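PDB 3D6L: putative hydrolase from Campylobacter jejuni, which probably hydrolyses long-chain fatty acyl-CoA thioesters, as a hexameric hot dog fold thioesterase of the acyl coenzyme A hydrolase family. Local coordinates for residues R2-P15 / V63-V75. Numbering follows the deposited sequence.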
ATOM      1  N   ARG A   2      -8.643  30.360  11.192  1.00 52.07           N
ATOM      2  CA  ARG A   2      -7.878  29.243  11.828  1.00 52.01           C
ATOM      3  C   ARG A   2      -7.412  29.599  13.249  1.00 51.88           C
ATOM      4  O   ARG A   2      -6.755  30.627  13.480  1.00 51.80           O
ATOM      5  CB  ARG A   2      -6.676  28.815  10.965  1.00 52.24           C
ATOM      6  CG  ARG A   2      -6.220  27.369  11.207  1.00 52.33           C
ATOM      7  CD  ARG A   2      -6.617  26.418  10.049  1.00 52.56           C
ATOM      8  NE  ARG A   2      -8.025  26.521   9.648  1.00 52.35           N
ATOM      9  CZ  ARG A   2      -8.441  27.025   8.485  1.00 52.58           C
ATOM     10  NH1 ARG A   2      -9.741  27.081   8.211  1.00 52.69           N
ATOM     11  NH2 ARG A   2      -7.564  27.471   7.583  1.00 52.99           N
ATOM     12  N   ASP A   3      -7.755  28.706  14.178  1.00 51.42           N
ATOM     13  CA  ASP A   3      -7.594  28.865  15.629  1.00 50.90           C
ATOM     14  C   ASP A   3      -8.490  27.806  16.278  1.00 49.96           C
ATOM     15  O   ASP A   3      -9.028  27.996  17.377  1.00 50.16           O
ATOM     16  CB  ASP A   3      -7.971  30.279  16.118  1.00 51.33           C
ATOM     17  CG  ASP A   3      -9.321  30.770  15.564  1.00 52.75           C
ATOM     18  OD1 ASP A   3      -9.323  31.801  14.842  1.00 53.82           O
ATOM     19  OD2 ASP A   3     -10.371  30.132  15.844  1.00 53.63           O
ATOM     20  N   MET A   4      -8.661  26.693  15.564  1.00 48.45           N
ATOM     21  CA  MET A   4      -9.479  25.576  16.032  1.00 46.55           C
ATOM     22  C   MET A   4      -8.590  24.501  16.675  1.00 45.19           C
ATOM     23  O   MET A   4      -8.756  23.301  16.439  1.00 45.06           O
ATOM     24  CB  MET A   4     -10.333  25.016  14.881  1.00 46.79           C
ATOM     25  CG  MET A   4      -9.626  24.962  13.517  1.00 46.59           C
ATOM     26  SD  MET A   4     -10.736  25.031  12.082  1.00 46.14           S
ATOM     27  CE  MET A   4     -11.639  23.492  12.242  1.00 45.94           C
ATOM     28  N   GLY A   5      -7.644  24.964  17.492  1.00 43.44           N
ATOM     29  CA  GLY A   5      -6.688  24.098  18.180  1.00 41.22           C
ATOM     30  C   GLY A   5      -5.526  23.690  17.297  1.00 39.51           C
ATOM     31  O   GLY A   5      -5.320  24.262  16.224  1.00 39.46           O
ATOM     32  N   GLU A   6      -4.757  22.710  17.764  1.00 37.68           N
ATOM     33  CA  GLU A   6      -3.697  22.110  16.961  1.00 36.01           C
ATOM     34  C   GLU A   6      -4.271  20.988  16.071  1.00 33.85           C
ATOM     35  O   GLU A   6      -5.385  20.514  16.321  1.00 33.51           O
ATOM     36  CB  GLU A   6      -2.518  21.639  17.847  1.00 36.05           C
ATOM     37  CG  GLU A   6      -2.830  20.582  18.897  1.00 36.85           C
ATOM     38  CD  GLU A   6      -1.569  19.937  19.500  1.00 37.69           C
ATOM     39  OE1 GLU A   6      -0.669  20.677  19.980  1.00 39.28           O
ATOM     40  OE2 GLU A   6      -1.487  18.680  19.505  1.00 39.68           O
ATOM     41  N   PRO A   7      -3.529  20.579  15.018  1.00 31.99           N
ATOM     42  CA  PRO A   7      -4.039  19.566  14.093  1.00 30.57           C
ATOM     43  C   PRO A   7      -4.327  18.238  14.774  1.00 29.18           C
ATOM     44  O   PRO A   7      -3.597  17.837  15.688  1.00 28.94           O
ATOM     45  CB  PRO A   7      -2.891  19.386  13.094  1.00 30.69           C
ATOM     46  CG  PRO A   7      -2.074  20.604  13.212  1.00 31.12           C
ATOM     47  CD  PRO A   7      -2.185  21.040  14.625  1.00 31.81           C
ATOM     48  N   LYS A   8      -5.388  17.571  14.324  1.00 27.56           N
ATOM     49  CA  LYS A   8      -5.727  16.231  14.796  1.00 25.98           C
ATOM     50  C   LYS A   8      -4.919  15.185  14.029  1.00 24.99           C
ATOM     51  O   LYS A   8      -4.608  14.116  14.558  1.00 24.82           O
ATOM     52  CB  LYS A   8      -7.231  15.972  14.666  1.00 26.12           C
ATOM     53  CG  LYS A   8      -8.094  16.929  15.487  1.00 25.69           C
ATOM     54  CD  LYS A   8      -8.094  16.566  16.966  1.00 25.76           C
ATOM     55  CE  LYS A   8      -8.106  17.810  17.867  1.00 26.73           C
ATOM     56  NZ  LYS A   8      -9.166  18.815  17.521  1.00 26.99           N
ATOM     57  N   LEU A   9      -4.581  15.517  12.786  1.00 23.64           N
ATOM     58  CA  LEU A   9      -3.680  14.724  11.961  1.00 22.40           C
ATOM     59  C   LEU A   9      -2.690  15.629  11.262  1.00 21.34           C
ATOM     60  O   LEU A   9      -3.009  16.768  10.928  1.00 20.94           O
ATOM     61  CB  LEU A   9      -4.459  13.920  10.918  1.00 22.44           C
ATOM     62  CG  LEU A   9      -4.549  12.398  11.039  1.00 22.94           C
ATOM     63  CD1 LEU A   9      -4.991  11.945  12.417  1.00 23.36           C
ATOM     64  CD2 LEU A   9      -5.498  11.845   9.980  1.00 23.01           C
ATOM     65  N   LYS A  10      -1.489  15.098  11.042  1.00 20.38           N
ATOM     66  CA  LYS A  10      -0.426  15.773  10.318  1.00 19.68           C
ATOM     67  C   LYS A  10       0.410  14.695   9.589  1.00 19.29           C
ATOM     68  O   LYS A  10       1.073  13.863  10.220  1.00 18.95           O
ATOM     69  CB  LYS A  10       0.411  16.605  11.292  1.00 19.60           C
ATOM     70  CG  LYS A  10       1.261  17.696  10.667  1.00 21.09           C
ATOM     71  CD  LYS A  10       1.447  18.856  11.656  1.00 23.66           C
ATOM     72  CE  LYS A  10       2.854  19.485  11.603  1.00 24.88           C
ATOM     73  NZ  LYS A  10       3.085  20.414  10.457  1.00 26.15           N
ATOM     74  N   ILE A  11       0.342  14.700   8.258  1.00 18.62           N
ATOM     75  CA  ILE A  11       0.943  13.660   7.431  1.00 18.34           C
ATOM     76  C   ILE A  11       1.677  14.333   6.309  1.00 17.83           C
ATOM     77  O   ILE A  11       1.325  15.444   5.922  1.00 17.99           O
ATOM     78  CB  ILE A  11      -0.115  12.770   6.711  1.00 18.48           C
ATOM     79  CG1 ILE A  11      -1.535  13.058   7.185  1.00 19.32           C
ATOM     80  CG2 ILE A  11       0.218  11.303   6.821  1.00 18.87           C
ATOM     81  CD1 ILE A  11      -2.223  14.096   6.356  1.00 19.47           C
ATOM     82  N   VAL A  12       2.680  13.654   5.762  1.00 17.35           N
ATOM     83  CA  VAL A  12       3.299  14.079   4.503  1.00 16.71           C
ATOM     84  C   VAL A  12       2.573  13.397   3.336  1.00 16.32           C
ATOM     85  O   VAL A  12       2.260  12.209   3.404  1.00 16.16           O
ATOM     86  CB  VAL A  12       4.791  13.711   4.457  1.00 16.53           C
ATOM     87  CG1 VAL A  12       5.448  14.346   3.247  1.00 16.41           C
ATOM     88  CG2 VAL A  12       5.497  14.149   5.741  1.00 16.59           C
ATOM     89  N   ALA A  13       2.292  14.147   2.276  1.00 16.07           N
ATOM     90  CA  ALA A  13       1.730  13.554   1.061  1.00 15.81           C
ATOM     91  C   ALA A  13       2.850  12.900   0.251  1.00 15.75           C
ATOM     92  O   ALA A  13       3.766  13.576  -0.210  1.00 15.90           O
ATOM     93  CB  ALA A  13       0.993  14.593   0.240  1.00 15.15           C
ATOM     94  N   MET A  14       2.773  11.583   0.089  1.00 15.92           N
ATOM     95  CA  MET A  14       3.830  10.821  -0.574  1.00 15.94           C
ATOM     96  C   MET A  14       3.529  10.558  -2.055  1.00 16.02           C
ATOM     97  O   MET A  14       2.366  10.580  -2.468  1.00 16.44           O
ATOM     98  CB  MET A  14       4.081   9.520   0.187  1.00 16.01           C
ATOM     99  CG  MET A  14       4.584   9.736   1.622  1.00 16.45           C
ATOM    100  SD  MET A  14       6.238  10.478   1.745  1.00 17.53           S
ATOM    101  CE  MET A  14       7.289   9.073   1.344  1.00 16.74           C
ATOM    102  N   PRO A  15       4.579  10.343  -2.875  1.00 15.96           N
ATOM    103  CA  PRO A  15       4.381  10.079  -4.308  1.00 15.90           C
ATOM    104  C   PRO A  15       3.424   8.921  -4.641  1.00 15.69           C
ATOM    105  O   PRO A  15       2.856   8.903  -5.742  1.00 16.09           O
ATOM    106  CB  PRO A  15       5.802   9.765  -4.801  1.00 16.06           C
ATOM    107  CG  PRO A  15       6.687  10.539  -3.872  1.00 15.61           C
ATOM    108  CD  PRO A  15       6.016  10.393  -2.529  1.00 16.07           C
ATOM    109  N   VAL A  63      -3.616  19.363  -4.032  1.00 16.41           N
ATOM    110  CA  VAL A  63      -2.569  18.965  -3.093  1.00 16.08           C
ATOM    111  C   VAL A  63      -1.442  18.318  -3.911  1.00 15.90           C
ATOM    112  O   VAL A  63      -1.714  17.555  -4.849  1.00 15.68           O
ATOM    113  CB  VAL A  63      -3.120  18.000  -2.008  1.00 16.20           C
ATOM    114  CG1 VAL A  63      -2.045  17.601  -1.016  1.00 15.19           C
ATOM    115  CG2 VAL A  63      -4.281  18.644  -1.276  1.00 16.18           C
ATOM    116  N   PHE A  64      -0.193  18.648  -3.574  1.00 15.51           N
ATOM    117  CA  PHE A  64       0.973  18.121  -4.292  1.00 15.49           C
ATOM    118  C   PHE A  64       1.810  17.166  -3.455  1.00 15.57           C
ATOM    119  O   PHE A  64       1.753  17.183  -2.213  1.00 15.51           O
ATOM    120  CB  PHE A  64       1.876  19.256  -4.799  1.00 15.36           C
ATOM    121  CG  PHE A  64       1.167  20.269  -5.657  1.00 15.75           C
ATOM    122  CD1 PHE A  64       1.459  21.621  -5.529  1.00 16.00           C
ATOM    123  CD2 PHE A  64       0.206  19.871  -6.594  1.00 16.19           C
ATOM    124  CE1 PHE A  64       0.803  22.571  -6.310  1.00 17.07           C
ATOM    125  CE2 PHE A  64      -0.455  20.806  -7.384  1.00 16.67           C
ATOM    126  CZ  PHE A  64      -0.160  22.160  -7.243  1.00 16.83           C
ATOM    127  N   ILE A  65       2.593  16.339  -4.151  1.00 15.44           N
ATOM    128  CA  ILE A  65       3.633  15.527  -3.527  1.00 15.05           C
ATOM    129  C   ILE A  65       4.515  16.421  -2.662  1.00 15.13           C
ATOM    130  O   ILE A  65       4.937  17.507  -3.086  1.00 14.77           O
ATOM    131  CB  ILE A  65       4.497  14.806  -4.596  1.00 15.05           C
ATOM    132  CG1 ILE A  65       3.660  13.750  -5.339  1.00 15.33           C
ATOM    133  CG2 ILE A  65       5.742  14.182  -3.971  1.00 14.22           C
ATOM    134  CD1 ILE A  65       4.280  13.219  -6.627  1.00 14.92           C
ATOM    135  N   GLY A  66       4.776  15.973  -1.439  1.00 15.30           N
ATOM    136  CA  GLY A  66       5.676  16.701  -0.552  1.00 15.53           C
ATOM    137  C   GLY A  66       4.996  17.595   0.461  1.00 15.76           C
ATOM    138  O   GLY A  66       5.592  17.899   1.497  1.00 15.69           O
ATOM    139  N   ASP A  67       3.758  18.017   0.166  1.00 16.21           N
ATOM    140  CA  ASP A  67       2.945  18.816   1.104  1.00 16.70           C
ATOM    141  C   ASP A  67       2.855  18.143   2.459  1.00 16.80           C
ATOM    142  O   ASP A  67       2.695  16.922   2.546  1.00 16.84           O
ATOM    143  CB  ASP A  67       1.508  19.009   0.603  1.00 16.62           C
ATOM    144  CG  ASP A  67       1.407  19.910  -0.609  1.00 17.40           C
ATOM    145  OD1 ASP A  67       0.315  19.919  -1.219  1.00 17.38           O
ATOM    146  OD2 ASP A  67       2.392  20.601  -0.961  1.00 18.00           O
ATOM    147  N   ILE A  68       2.974  18.948   3.511  1.00 17.09           N
ATOM    148  CA  ILE A  68       2.660  18.512   4.860  1.00 17.19           C
ATOM    149  C   ILE A  68       1.197  18.873   5.051  1.00 17.54           C
ATOM    150  O   ILE A  68       0.837  20.055   5.034  1.00 17.96           O
ATOM    151  CB  ILE A  68       3.543  19.224   5.929  1.00 17.26           C
ATOM    152  CG1 ILE A  68       5.009  19.362   5.463  1.00 16.68           C
ATOM    153  CG2 ILE A  68       3.432  18.523   7.294  1.00 16.75           C
ATOM    154  CD1 ILE A  68       5.734  18.054   5.143  1.00 15.39           C
ATOM    155  N   ILE A  69       0.344  17.860   5.175  1.00 17.69           N
ATOM    156  CA  ILE A  69      -1.087  18.084   5.332  1.00 17.62           C
ATOM    157  C   ILE A  69      -1.470  18.053   6.800  1.00 17.76           C
ATOM    158  O   ILE A  69      -1.167  17.101   7.514  1.00 17.42           O
ATOM    159  CB  ILE A  69      -1.941  17.091   4.490  1.00 17.71           C
ATOM    160  CG1 ILE A  69      -2.021  17.561   3.037  1.00 18.17           C
ATOM    161  CG2 ILE A  69      -3.365  16.995   5.009  1.00 17.28           C
ATOM    162  CD1 ILE A  69      -0.813  17.182   2.240  1.00 20.01           C
ATOM    163  N   SER A  70      -2.118  19.127   7.238  1.00 18.27           N
ATOM    164  CA  SER A  70      -2.613  19.242   8.596  1.00 18.71           C
ATOM    165  C   SER A  70      -4.130  19.266   8.545  1.00 18.92           C
ATOM    166  O   SER A  70      -4.719  19.998   7.752  1.00 18.84           O
ATOM    167  CB  SER A  70      -2.075  20.508   9.257  1.00 18.81           C
ATOM    168  OG  SER A  70      -0.674  20.404   9.468  1.00 20.07           O
ATOM    169  N   CYS A  71      -4.749  18.438   9.380  1.00 19.23           N
ATOM    170  CA  CYS A  71      -6.194  18.357   9.470  1.00 19.43           C
ATOM    171  C   CYS A  71      -6.639  18.877  10.815  1.00 19.86           C
ATOM    172  O   CYS A  71      -6.329  18.290  11.859  1.00 19.64           O
ATOM    173  CB  CYS A  71      -6.678  16.915   9.311  1.00 19.68           C
ATOM    174  SG  CYS A  71      -6.186  16.114   7.788  1.00 17.66           S
ATOM    175  N   TYR A  72      -7.378  19.978  10.765  1.00 20.51           N
ATOM    176  CA  TYR A  72      -7.942  20.613  11.936  1.00 21.50           C
ATOM    177  C   TYR A  72      -9.409  20.252  12.049  1.00 22.34           C
ATOM    178  O   TYR A  72     -10.084  20.036  11.043  1.00 22.63           O
ATOM    179  CB  TYR A  72      -7.800  22.123  11.819  1.00 21.33           C
ATOM    180  CG  TYR A  72      -6.373  22.595  11.723  1.00 21.67           C
ATOM    181  CD1 TYR A  72      -5.718  22.662  10.489  1.00 20.46           C
ATOM    182  CD2 TYR A  72      -5.668  22.980  12.875  1.00 21.79           C
ATOM    183  CE1 TYR A  72      -4.398  23.103  10.400  1.00 21.35           C
ATOM    184  CE2 TYR A  72      -4.346  23.429  12.797  1.00 21.38           C
ATOM    185  CZ  TYR A  72      -3.720  23.484  11.557  1.00 21.53           C
ATOM    186  OH  TYR A  72      -2.421  23.924  11.475  1.00 22.03           O
ATOM    187  N   SER A  73      -9.901  20.212  13.280  1.00 23.39           N
ATOM    188  CA  SER A  73     -11.270  19.811  13.546  1.00 24.47           C
ATOM    189  C   SER A  73     -11.959  20.714  14.545  1.00 25.16           C
ATOM    190  O   SER A  73     -11.348  21.167  15.518  1.00 25.84           O
ATOM    191  CB  SER A  73     -11.295  18.388  14.063  1.00 24.51           C
ATOM    192  OG  SER A  73     -10.686  17.531  13.116  1.00 25.49           O
ATOM    193  N   LYS A  74     -13.235  20.989  14.285  1.00 25.46           N
ATOM    194  CA  LYS A  74     -14.091  21.609  15.277  1.00 25.79           C
ATOM    195  C   LYS A  74     -15.419  20.862  15.382  1.00 25.56           C
ATOM    196  O   LYS A  74     -16.173  20.762  14.409  1.00 25.51           O
ATOM    197  CB  LYS A  74     -14.312  23.096  14.977  1.00 26.15           C
ATOM    198  CG  LYS A  74     -15.070  23.817  16.094  1.00 27.46           C
ATOM    199  CD  LYS A  74     -15.022  25.327  15.957  1.00 30.17           C
ATOM    200  CE  LYS A  74     -16.073  25.984  16.855  1.00 31.72           C
ATOM    201  NZ  LYS A  74     -15.786  25.827  18.318  1.00 32.62           N
ATOM    202  N   VAL A  75     -15.695  20.331  16.568  1.00 25.39           N
ATOM    203  CA  VAL A  75     -16.996  19.748  16.842  1.00 25.23           C
ATOM    204  C   VAL A  75     -18.005  20.877  16.789  1.00 25.13           C
ATOM    205  O   VAL A  75     -17.933  21.837  17.546  1.00 25.31           O
ATOM    206  CB  VAL A  75     -17.050  19.027  18.191  1.00 25.24           C
ATOM    207  CG1 VAL A  75     -18.446  18.458  18.437  1.00 24.91           C
ATOM    208  CG2 VAL A  75     -16.007  17.921  18.232  1.00 25.60           C
TER
HETATM  209  O   HOH W   1      -7.870  20.843  15.231  1.00 15.43           O
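With CG of Tyr72 anti to its own carbonyl carbon (chi1 -61°) and the ring plane turned nearly perpendicular to the plane of CA, CB and CG (chi2 86°), the phenol lies between Arg2 and Pro7. Arg2 carries CG trans to its N (chi1 -155°), then bends at the next two bonds; its CD sits over one ring face in a CH-pi contact, 4.0 Å from the Tyr72 centroid. Pro7 lies alongside, its CB over the rim of the opposite face and its CG 3.6 Å from Tyr72 CE2, while Gly5 O meets the ring edge in plane. Nearby, one water donates to Met4 O and Glu6 O and accepts from Ser73 N, bridging the segments ahead of the first direct backbone bond.

Pairing starts at a classic beta bulge: Lys8 N and, weakly, Leu9 N share Cys71 O, the Lys8 bond being 2.7 Å. Antiparallel ladder bonds follow through Ile11 and Ile69, with Ile11 CD1 against Ile69 CG2. Beyond the strands, Ala13 N reaches Asp67 O at 2.8 Å and Gly66 N returns to Ala13 O, joining the type II turn 64-67 to the ladder.

Within this chain, strand 9-12 is an outermost strand of the hot dog sheet. Leu9, Ile11 and Cys71 face helix 26-42, Lys10 makes backbone hydrogen bonds to a second subunit, and strand 68-78 pairs on its other side with strand 82-94.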